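Local coordinates for protein alpha-1,2-mannosidase (Bacteroides thetaiotaomicron, PDB 2WW2) that hydrolyses alpha-mannosidic linkages with inversion of configuration, as a calcium-dependent family GH92 glycoside hydrolase of a human gut symbiont, at residues Q413-E418 and G423-E428; P368-A371 and G377-I380. All coordinates share one frame; numbering follows the deposited sequence.

Interaction 1. Residues Q413-E418 and G423-E428; sequences QARHAE and GRDGFE
Arg415 and Gly423 form a single beta bridge within the loop that joins helix 401-413 to helix 427-433 of the GH92 catalytic domain. Arg424 N donates to Ala414 O at 2.9 Å. Gly423 leaves room here: a CB on it would clash with Ala414 O and Arg415 CA. The Arg415 side chain then runs along 423-428. Its CB lies 3.9 Å from Arg424 O. CG rests 3.7 Å from Arg424 C. Chi2 (-149°) sets CD beside Asp425, 3.5 Å from Asp425 CA, and the bend at chi3 (77°) turns NE back toward His416 O. Both NE and NH2 donate to that oxygen, Arg415 NE to His416 O at 2.8 Å. Arg415 NH1 completes a salt bridge with Asp425 OD1 at 3.0 Å. That oxygen lies in the guanidinium plane, yet is met from above the carboxylate plane. The other oxygen, Asp425 OD2, forms a salt bridge with Lys447. A leucine in place of Arg415 would probably leave Asp425 OD1 without its mate and His416 O without two donors. A type II turn from Arg424 to Phe427 leads into helix 427-433, and the Phe427 ring turns one face to the Gln413-Ala414 peptide, with Ala414 N 3.8 Å from the ring plane.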
loop_
_atom_site.group_PDB
_atom_site.type_symbol
_atom_site.label_atom_id
_atom_site.label_comp_id
_atom_site.label_asym_id
_atom_site.label_seq_id
_atom_site.Cartn_x
_atom_site.Cartn_y
_atom_site.Cartn_z
ATOM N N GLN A 413 -26.106 11.947 -30.994
ATOM C CA GLN A 413 -26.893 11.017 -31.808
ATOM C C GLN A 413 -26.117 10.492 -33.010
ATOM O O GLN A 413 -26.700 9.924 -33.945
ATOM C CB GLN A 413 -28.174 11.696 -32.285
ATOM C CG GLN A 413 -29.094 12.064 -31.134
ATOM C CD GLN A 413 -29.696 10.843 -30.459
ATOM O OE1 GLN A 413 -29.461 10.581 -29.273
ATOM N NE2 GLN A 413 -30.459 10.086 -31.211
ATOM N N ALA A 414 -24.801 10.689 -32.976
ATOM C CA ALA A 414 -23.915 10.200 -34.021
ATOM C C ALA A 414 -22.500 10.080 -33.462
ATOM O O ALA A 414 -22.190 10.614 -32.404
ATOM C CB ALA A 414 -23.913 11.146 -35.218
ATOM N N ARG A 415 -21.643 9.382 -34.198
ATOM C CA ARG A 415 -20.245 9.253 -33.839
ATOM C C ARG A 415 -19.425 9.223 -35.114
ATOM O O ARG A 415 -19.857 8.671 -36.134
ATOM C CB ARG A 415 -20.001 7.962 -33.050
ATOM C CG ARG A 415 -18.749 8.016 -32.180
ATOM C CD ARG A 415 -18.111 6.640 -32.034
ATOM N NE ARG A 415 -17.365 6.254 -33.230
ATOM C CZ ARG A 415 -16.646 5.139 -33.332
ATOM N NH1 ARG A 415 -16.574 4.291 -32.304
ATOM N NH2 ARG A 415 -15.992 4.874 -34.460
ATOM N N HIS A 416 -18.242 9.813 -35.063
ATOM C CA HIS A 416 -17.331 9.770 -36.198
ATOM C C HIS A 416 -17.047 8.313 -36.575
ATOM O O HIS A 416 -16.934 7.437 -35.694
ATOM C CB HIS A 416 -16.034 10.496 -35.819
ATOM C CG HIS A 416 -15.128 10.772 -36.975
ATOM N ND1 HIS A 416 -14.325 9.802 -37.537
ATOM C CD2 HIS A 416 -14.852 11.925 -37.636
ATOM C CE1 HIS A 416 -13.617 10.339 -38.517
ATOM N NE2 HIS A 416 -13.911 11.631 -38.591
ATOM N N ALA A 417 -16.939 8.053 -37.874
ATOM C CA ALA A 417 -16.722 6.696 -38.364
ATOM C C ALA A 417 -15.418 6.077 -37.865
ATOM O O ALA A 417 -15.361 4.873 -37.635
ATOM C CB ALA A 417 -16.784 6.656 -39.913
ATOM N N GLU A 418 -14.373 6.893 -37.708
ATOM C CA GLU A 418 -13.054 6.389 -37.345
ATOM C C GLU A 418 -12.617 6.773 -35.928
ATOM O O GLU A 418 -11.890 6.030 -35.278
ATOM C CB GLU A 418 -11.978 6.894 -38.338
ATOM C CG GLU A 418 -12.284 6.550 -39.810
ATOM C CD GLU A 418 -12.508 5.068 -40.010
ATOM O OE1 GLU A 418 -11.918 4.280 -39.234
ATOM O OE2 GLU A 418 -13.267 4.678 -40.940
ATOM N N GLY A 423 -18.157 12.909 -31.404
ATOM C CA GLY A 423 -19.549 12.483 -31.283
ATOM C C GLY A 423 -19.681 11.630 -30.022
ATOM O O GLY A 423 -18.954 11.842 -29.053
ATOM N N ARG A 424 -20.580 10.645 -30.042
ATOM C CA ARG A 424 -20.889 9.883 -28.840
ATOM C C ARG A 424 -20.703 8.380 -29.032
ATOM O O ARG A 424 -21.584 7.685 -29.534
ATOM C CB ARG A 424 -22.326 10.165 -28.369
ATOM C CG ARG A 424 -22.704 9.424 -27.070
ATOM C CD ARG A 424 -24.072 9.892 -26.529
ATOM N NE ARG A 424 -23.939 11.165 -25.822
ATOM C CZ ARG A 424 -24.803 11.620 -24.909
ATOM N NH1 ARG A 424 -25.899 10.922 -24.598
ATOM N NH2 ARG A 424 -24.572 12.780 -24.310
ATOM N N ASP A 425 -19.551 7.876 -28.613
ATOM C CA ASP A 425 -19.299 6.445 -28.710
ATOM C C ASP A 425 -20.329 5.688 -27.857
ATOM O O ASP A 425 -20.523 5.993 -26.670
ATOM C CB ASP A 425 -17.879 6.141 -28.222
ATOM C CG ASP A 425 -17.413 4.751 -28.619
ATOM O OD1 ASP A 425 -17.920 4.216 -29.633
ATOM O OD2 ASP A 425 -16.533 4.201 -27.921
ATOM N N GLY A 426 -20.986 4.711 -28.467
ATOM C CA GLY A 426 -21.987 3.914 -27.761
ATOM C C GLY A 426 -23.375 4.529 -27.663
ATOM O O GLY A 426 -24.173 4.102 -26.837
ATOM N N PHE A 427 -23.687 5.514 -28.503
ATOM C CA PHE A 427 -24.944 6.252 -28.311
ATOM C C PHE A 427 -26.160 5.360 -28.516
ATOM O O PHE A 427 -27.189 5.542 -27.864
ATOM C CB PHE A 427 -25.022 7.516 -29.189
ATOM C CG PHE A 427 -25.207 7.235 -30.635
ATOM C CD1 PHE A 427 -26.480 7.126 -31.169
ATOM C CD2 PHE A 427 -24.112 7.066 -31.465
ATOM C CE1 PHE A 427 -26.655 6.863 -32.506
ATOM C CE2 PHE A 427 -24.280 6.808 -32.801
ATOM C CZ PHE A 427 -25.559 6.705 -33.326
ATOM N N GLU A 428 -26.040 4.388 -29.410
ATOM C CA GLU A 428 -27.172 3.512 -29.687
ATOM C C GLU A 428 -27.529 2.704 -28.445
ATOM O O GLU A 428 -28.689 2.672 -28.045
ATOM C CB GLU A 428 -26.875 2.587 -30.863
ATOM C CG GLU A 428 -26.469 3.305 -32.129
ATOM C CD GLU A 428 -24.950 3.347 -32.351
ATOM O OE1 GLU A 428 -24.162 3.571 -31.381
ATOM O OE2 GLU A 428 -24.556 3.148 -33.530
#

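Interaction 2. Residues P368-A371 and G377-I380; sequences PEWA and GCMI
Trp370 and Cys378 make the tight part of this contact. Cys378 SG lies over one face of the indole, 3.9 Å from the centroid of the five-membered ring and 27° off its normal. The nearest ring atom is Trp370 CD1, 3.6 Å from Cys378 SG. Cys378 CB packs on the same part of the ring, 3.7 Å from Trp370 CG. SG is anti to the backbone N of Cys378 (chi1 -174°), which carries it out over the pyrrole ring and along to NE1. Met379 comes to the ring from another direction. Its CG lies near the indole plane, at the edge, 3.9 Å from Trp370 CD1. Beyond CG the methionine chain bends away from Trp370; the side chain also touches Trp332 and Thr515.

The other end of the contact is looser. Glu369 and Ile380 do not touch directly. A water lies 2.9 Å from both Glu369 OE1 and Ile380 O and can bridge them. The carboxylate is buried, and its OE2 is held by Ser384 and Gln411. On the glycine side, Gly377 is exposed and Cys378 only partly covered. A glycerol, probably from the crystallisation liquor, lies about 3 Å from the Trp370 side chain; such molecules often mark pockets. Strand 370-371 is an outermost strand of a five-stranded antiparallel sheet, and the loop after it folds back over the strand's tryptophan. The result is a cysteine sulfur-aromatic contact at a sheet edge in the catalytic domain.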
loop_
_atom_site.group_PDB
_atom_site.type_symbol
_atom_site.label_atom_id
_atom_site.label_comp_id
_atom_site.label_asym_id
_atom_site.label_seq_id
_atom_site.Cartn_x
_atom_site.Cartn_y
_atom_site.Cartn_z
ATOM N N PRO A 368 -15.695 19.613 -31.864
ATOM C CA PRO A 368 -14.501 18.935 -31.376
ATOM C C PRO A 368 -14.627 18.554 -29.896
ATOM O O PRO A 368 -15.431 19.161 -29.168
ATOM C CB PRO A 368 -13.405 19.985 -31.544
ATOM C CG PRO A 368 -14.124 21.312 -31.481
ATOM C CD PRO A 368 -15.522 21.063 -32.005
ATOM N N GLU A 369 -13.841 17.557 -29.469
ATOM C CA GLU A 369 -13.748 17.190 -28.065
ATOM C C GLU A 369 -12.271 17.312 -27.670
ATOM O O GLU A 369 -11.941 18.105 -26.798
ATOM C CB GLU A 369 -14.322 15.789 -27.794
ATOM C CG GLU A 369 -15.824 15.624 -28.124
ATOM C CD GLU A 369 -16.754 16.471 -27.263
ATOM O OE1 GLU A 369 -16.276 17.065 -26.275
ATOM O OE2 GLU A 369 -17.972 16.565 -27.574
ATOM N N TRP A 370 -11.400 16.555 -28.340
ATOM C CA TRP A 370 -9.951 16.832 -28.325
ATOM C C TRP A 370 -9.565 17.312 -29.729
ATOM O O TRP A 370 -9.855 16.637 -30.717
ATOM C CB TRP A 370 -9.144 15.568 -27.956
ATOM C CG TRP A 370 -8.264 15.762 -26.737
ATOM C CD1 TRP A 370 -8.421 15.183 -25.508
ATOM C CD2 TRP A 370 -7.116 16.629 -26.633
ATOM N NE1 TRP A 370 -7.422 15.626 -24.640
ATOM C CE2 TRP A 370 -6.613 16.508 -25.314
ATOM C CE3 TRP A 370 -6.450 17.470 -27.537
ATOM C CZ2 TRP A 370 -5.487 17.214 -24.873
ATOM C CZ3 TRP A 370 -5.341 18.198 -27.093
ATOM C CH2 TRP A 370 -4.868 18.056 -25.766
ATOM N N ALA A 371 -8.941 18.488 -29.818
ATOM C CA ALA A 371 -8.520 19.064 -31.094
ATOM C C ALA A 371 -7.052 19.438 -31.022
ATOM O O ALA A 371 -6.619 20.086 -30.056
ATOM C CB ALA A 371 -9.342 20.336 -31.403
ATOM N N GLY A 377 -8.221 11.604 -31.760
ATOM C CA GLY A 377 -8.876 10.564 -30.961
ATOM C C GLY A 377 -8.257 10.500 -29.566
ATOM O O GLY A 377 -7.161 10.001 -29.410
ATOM N N CYS A 378 -8.960 11.003 -28.554
ATOM C CA CYS A 378 -8.372 11.053 -27.205
ATOM C C CYS A 378 -9.467 11.348 -26.184
ATOM O O CYS A 378 -10.305 12.218 -26.417
ATOM C CB CYS A 378 -7.318 12.164 -27.160
ATOM S SG CYS A 378 -6.370 12.258 -25.633
ATOM N N MET A 379 -9.458 10.618 -25.070
ATOM C CA MET A 379 -10.421 10.820 -23.966
ATOM C C MET A 379 -11.873 10.568 -24.392
ATOM O O MET A 379 -12.127 9.876 -25.375
ATOM C CB MET A 379 -10.282 12.202 -23.301
ATOM C CG MET A 379 -8.872 12.493 -22.730
ATOM S SD MET A 379 -8.078 11.004 -22.017
ATOM C CE MET A 379 -9.167 10.549 -20.695
ATOM N N ILE A 380 -12.809 11.112 -23.623
ATOM C CA ILE A 380 -14.211 10.722 -23.747
ATOM C C ILE A 380 -15.135 11.912 -23.502
ATOM O O ILE A 380 -14.684 13.009 -23.140
ATOM C CB ILE A 380 -14.576 9.623 -22.704
ATOM C CG1 ILE A 380 -14.470 10.200 -21.282
ATOM C CG2 ILE A 380 -13.699 8.349 -22.882
ATOM C CD1 ILE A 380 -14.854 9.191 -20.198
HETATM O O HOH W 1 -15.468 15.669 -23.866
#

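Both contacts lie in the catalytic domain, on the same side of the chain's centre. Interaction 2 is the deeper, with its centre about 14 Å from that of the chain; interaction 1 is about 26 Å out. Their own centres are about 13 Å apart and their nearest atoms about 5 Å, so they do not touch. They share neighbours. Lys447 of helix 444-465 pairs with Asp425 and also packs on Ile380. Ser421, in the loop between the segments of interaction 1, bonds to Cys378 N. Interaction 1 relies on a backbone bridge and a salt bridge near the surface, whereas interaction 2 relies on sulfur, an indole and a water.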